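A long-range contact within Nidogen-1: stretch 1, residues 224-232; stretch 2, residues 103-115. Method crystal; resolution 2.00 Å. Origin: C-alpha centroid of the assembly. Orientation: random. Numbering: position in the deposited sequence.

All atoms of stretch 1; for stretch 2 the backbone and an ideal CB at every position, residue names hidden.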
# COMPACT_ATOMS: atom_id res chain seq x y z
N ILE A 224 11.77 18.73 3.87
CA ILE A 224 10.37 18.73 4.28
C ILE A 224 9.41 18.89 3.11
O ILE A 224 9.69 19.62 2.16
CB ILE A 224 10.09 19.91 5.25
CG1 ILE A 224 11.10 19.89 6.40
CG2 ILE A 224 8.66 19.83 5.77
CD1 ILE A 224 11.16 21.20 7.17
N TYR A 225 8.27 18.21 3.18
CA TYR A 225 7.24 18.37 2.16
C TYR A 225 5.85 18.32 2.77
O TYR A 225 5.66 17.78 3.86
CB TYR A 225 7.38 17.36 0.99
CG TYR A 225 7.45 15.87 1.29
CD1 TYR A 225 7.69 14.97 0.25
CD2 TYR A 225 7.30 15.35 2.58
CE1 TYR A 225 7.78 13.60 0.47
CE2 TYR A 225 7.39 13.97 2.81
CZ TYR A 225 7.63 13.10 1.74
OH TYR A 225 7.75 11.74 1.94
N GLN A 226 4.89 18.93 2.08
CA GLN A 226 3.52 18.97 2.56
C GLN A 226 2.59 18.22 1.61
O GLN A 226 2.54 18.52 0.42
CB GLN A 226 3.02 20.42 2.68
CG GLN A 226 1.60 20.52 3.24
CD GLN A 226 1.05 21.93 3.21
OE1 GLN A 226 0.77 22.48 2.14
NE2 GLN A 226 0.89 22.53 4.38
N TRP A 227 1.87 17.25 2.16
CA TRP A 227 0.92 16.46 1.39
C TRP A 227 -0.51 16.97 1.62
O TRP A 227 -0.92 17.20 2.75
CB TRP A 227 1.01 14.98 1.78
CG TRP A 227 2.17 14.31 1.15
CD1 TRP A 227 3.45 14.25 1.64
CD2 TRP A 227 2.20 13.70 -0.14
NE1 TRP A 227 4.27 13.64 0.73
CE2 TRP A 227 3.54 13.29 -0.37
CE3 TRP A 227 1.24 13.45 -1.12
CZ2 TRP A 227 3.93 12.65 -1.56
CZ3 TRP A 227 1.63 12.82 -2.30
CH2 TRP A 227 2.96 12.43 -2.51
N ARG A 228 -1.24 17.15 0.53
CA ARG A 228 -2.62 17.64 0.59
C ARG A 228 -3.47 16.73 -0.30
O ARG A 228 -3.12 16.51 -1.46
CB ARG A 228 -2.69 19.08 0.08
CG ARG A 228 -1.76 20.06 0.80
CD ARG A 228 -1.90 21.49 0.26
NE ARG A 228 -1.44 21.62 -1.12
CZ ARG A 228 -0.16 21.67 -1.49
NH1 ARG A 228 0.81 21.60 -0.59
NH2 ARG A 228 0.15 21.77 -2.78
N GLN A 229 -4.57 16.19 0.21
CA GLN A 229 -5.40 15.31 -0.61
C GLN A 229 -6.91 15.37 -0.37
O GLN A 229 -7.38 15.65 0.74
CB GLN A 229 -4.89 13.86 -0.48
CG GLN A 229 -5.05 13.24 0.90
CD GLN A 229 -4.21 11.97 1.09
OE1 GLN A 229 -4.18 11.09 0.22
NE2 GLN A 229 -3.55 11.86 2.24
N THR A 230 -7.66 15.10 -1.43
CA THR A 230 -9.12 15.10 -1.37
C THR A 230 -9.60 13.78 -1.97
O THR A 230 -9.29 13.45 -3.11
CB THR A 230 -9.70 16.28 -2.16
OG1 THR A 230 -9.29 17.50 -1.53
CG2 THR A 230 -11.23 16.21 -2.19
N ILE A 231 -10.35 13.04 -1.17
CA ILE A 231 -10.86 11.73 -1.55
C ILE A 231 -12.39 11.79 -1.69
O ILE A 231 -13.09 12.06 -0.72
CB ILE A 231 -10.44 10.69 -0.49
CG1 ILE A 231 -8.91 10.57 -0.49
CG2 ILE A 231 -11.11 9.33 -0.76
CD1 ILE A 231 -8.34 9.76 0.66
N THR A 232 -12.89 11.54 -2.90
CA THR A 232 -14.33 11.59 -3.17
C THR A 232 -14.92 10.24 -3.55
O THR A 232 -14.29 9.43 -4.23
CB THR A 232 -14.64 12.60 -4.30
OG1 THR A 232 -13.85 12.30 -5.45
CG2 THR A 232 -14.33 14.02 -3.83
N UNK A 103 11.65 8.46 -4.79
CA UNK A 103 11.77 7.72 -3.53
C UNK A 103 11.01 8.28 -2.33
O UNK A 103 10.47 7.52 -1.53
CB UNK A 103 13.25 7.63 -3.16
N UNK A 104 10.97 9.61 -2.17
CA UNK A 104 10.25 10.16 -1.01
C UNK A 104 8.72 10.05 -1.11
O UNK A 104 8.02 10.21 -0.12
CB UNK A 104 10.63 11.63 -0.83
N UNK A 105 8.22 9.77 -2.31
CA UNK A 105 6.78 9.71 -2.54
C UNK A 105 6.04 8.42 -2.18
O UNK A 105 5.21 7.93 -2.95
CB UNK A 105 6.53 9.99 -4.02
N UNK A 106 6.32 7.89 -1.00
CA UNK A 106 5.67 6.68 -0.53
C UNK A 106 4.14 6.75 -0.58
O UNK A 106 3.48 5.73 -0.76
CB UNK A 106 6.12 6.39 0.90
N UNK A 107 3.56 7.96 -0.38
CA UNK A 107 2.10 8.09 -0.42
C UNK A 107 1.45 7.64 -1.73
O UNK A 107 0.23 7.50 -1.82
CB UNK A 107 1.72 9.55 -0.16
N UNK A 108 2.27 7.42 -2.77
CA UNK A 108 1.73 6.94 -4.04
C UNK A 108 1.14 5.56 -3.74
O UNK A 108 0.06 5.22 -4.23
CB UNK A 108 2.79 6.89 -5.14
N UNK A 109 1.84 4.78 -2.93
CA UNK A 109 1.36 3.47 -2.56
C UNK A 109 0.63 3.54 -1.23
O UNK A 109 -0.21 2.70 -0.92
CB UNK A 109 2.52 2.47 -2.49
N UNK A 110 0.96 4.57 -0.45
CA UNK A 110 0.34 4.75 0.86
C UNK A 110 -1.19 4.81 0.89
O UNK A 110 -1.79 4.51 1.93
CB UNK A 110 0.88 6.04 1.48
N UNK A 111 -1.82 5.21 -0.21
CA UNK A 111 -3.28 5.28 -0.25
C UNK A 111 -3.85 3.87 -0.11
O UNK A 111 -4.94 3.67 0.42
CB UNK A 111 -3.76 5.94 -1.54
N UNK A 112 -3.10 2.88 -0.58
CA UNK A 112 -3.55 1.49 -0.48
C UNK A 112 -3.47 1.03 0.98
O UNK A 112 -4.26 0.20 1.43
CB UNK A 112 -2.71 0.58 -1.38
N UNK A 113 -2.52 1.59 1.73
CA UNK A 113 -2.40 1.26 3.14
C UNK A 113 -3.59 1.85 3.89
O UNK A 113 -4.10 1.25 4.84
CB UNK A 113 -1.08 1.78 3.71
N UNK A 114 -4.03 3.02 3.45
CA UNK A 114 -5.18 3.69 4.05
C UNK A 114 -6.43 2.84 3.79
O UNK A 114 -7.26 2.65 4.68
CB UNK A 114 -5.35 5.10 3.49
N UNK A 115 -6.54 2.32 2.58
CA UNK A 115 -7.68 1.49 2.20
C UNK A 115 -7.83 0.23 3.06
O UNK A 115 -8.95 -0.15 3.40
CB UNK A 115 -7.55 1.09 0.73

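Stretch 1 is a strand, and the CA-to-CB bonds of Y225, W227, Q229 and I231 point toward stretch 2. The N-to-C directions of the strand and helix differ by 50°; their axes come within 11.9 Å.

Position 103 has nothing of stretch 1 within reach of its CB. The contact sets no preference. It is L103.

Position 104 points its CB toward the ring of Y225; the ideal CB of 104 is 3.7 Å from Y225 CE1. A small or compact apolar side chain would suit, and phi of -72° also permits proline. The residue is P104. P104 CB lies 3.8 Å from Y225 CE1. Its backbone does more: Y225 OH donates a hydrogen bond to P104 O at 2.6 Å.

Position 105 points sideways, yet the ideal CB of 105 is 4.5 Å from W227 CZ2. A flexible apolar chain could reach back to the indole. Leucine, methionine or isoleucine would be reasonable. It is L105, with chi1 m and chi2 t. L105 CD2 comes 3.5 Å from W227 CZ2, at the ring edge, and 4.4 Å from Y225 CE1.

Position 106 points sideways. Stretch 1 sets no preference; it is A106.

Position 107 sets its CB over the indole of W227, with the ideal CB of 107 3.9 Å from W227 CZ3. A compact apolar group is favoured. Phi of -58° allows proline. The residue is P107. P107 CB stands 3.8 Å from the centroid of the six-membered ring of W227, 6° off the normal, a CH-pi contact. P107 CG is 3.7 Å from W227 CE2.

Position 108 points away, and stretch 1 does not choose its residue. It is I108. Positions 109 and 110 are out of reach. At 110 an ideal CB would be only 3.0 Å from the CA of 107, which favours glycine. They are G109 and G110.

Position 111 points toward stretch 1. The ideal CB of 111 is 5.5 Å from Q229 OE1, so a longer side chain is needed. Leucine, isoleucine or methionine would suit the apolar end of I231; a long polar chain could approach Q229 OE1. It is I111. I111 CD1 meets I231 CD1 at 3.9 Å and is 4.4 Å from Q229 OE1, without a hydrogen bond.

Position 114 points toward stretch 1, but its ideal CB touches nothing there. A large apolar or aromatic side chain could span the gap to I231. It is W114, with chi1 t. I231 CD1 sits over the W114 six-membered ring, 4.1 Å from the centroid.

Positions 112, 113 and 115 are out of reach: I112, G113 and M115.

Stretch 2 (103-115) LPLAPIGGIIGWM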
# COMPACT_ATOMS: atom_id res chain seq x y z
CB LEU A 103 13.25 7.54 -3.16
CG LEU A 103 13.99 6.44 -3.94
CD1 LEU A 103 15.47 6.45 -3.59
CD2 LEU A 103 13.37 5.08 -3.61
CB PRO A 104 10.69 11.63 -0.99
CG PRO A 104 12.00 11.63 -1.74
CD PRO A 104 11.73 10.66 -2.86
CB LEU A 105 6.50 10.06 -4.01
CG LEU A 105 7.20 11.32 -4.51
CD1 LEU A 105 6.93 11.53 -5.99
CD2 LEU A 105 6.73 12.52 -3.70
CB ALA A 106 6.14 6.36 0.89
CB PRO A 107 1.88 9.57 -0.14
CG PRO A 107 2.99 9.88 0.81
CD PRO A 107 4.17 9.19 0.15
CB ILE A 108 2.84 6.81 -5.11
CG1 ILE A 108 3.20 8.20 -5.66
CG2 ILE A 108 2.38 5.91 -6.25
CD1 ILE A 108 4.36 8.18 -6.65
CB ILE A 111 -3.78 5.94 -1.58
CG1 ILE A 111 -5.30 6.08 -1.57
CG2 ILE A 111 -3.33 5.11 -2.77
CD1 ILE A 111 -5.82 7.08 -0.55
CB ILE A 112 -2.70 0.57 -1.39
CG1 ILE A 112 -2.86 1.03 -2.84
CG2 ILE A 112 -3.13 -0.88 -1.23
CD1 ILE A 112 -2.00 0.28 -3.84
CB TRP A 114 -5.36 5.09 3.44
CG TRP A 114 -6.64 5.77 3.82
CD1 TRP A 114 -6.93 6.37 5.02
CD2 TRP A 114 -7.82 5.89 3.02
NE1 TRP A 114 -8.22 6.85 5.01
CE2 TRP A 114 -8.79 6.57 3.80
CE3 TRP A 114 -8.16 5.49 1.72
CZ2 TRP A 114 -10.07 6.86 3.32
CZ3 TRP A 114 -9.44 5.78 1.24
CH2 TRP A 114 -10.38 6.46 2.04
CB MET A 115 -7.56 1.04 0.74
CG MET A 115 -7.78 2.11 -0.32
SD MET A 115 -7.58 1.43 -1.99
CE MET A 115 -8.92 0.27 -2.04
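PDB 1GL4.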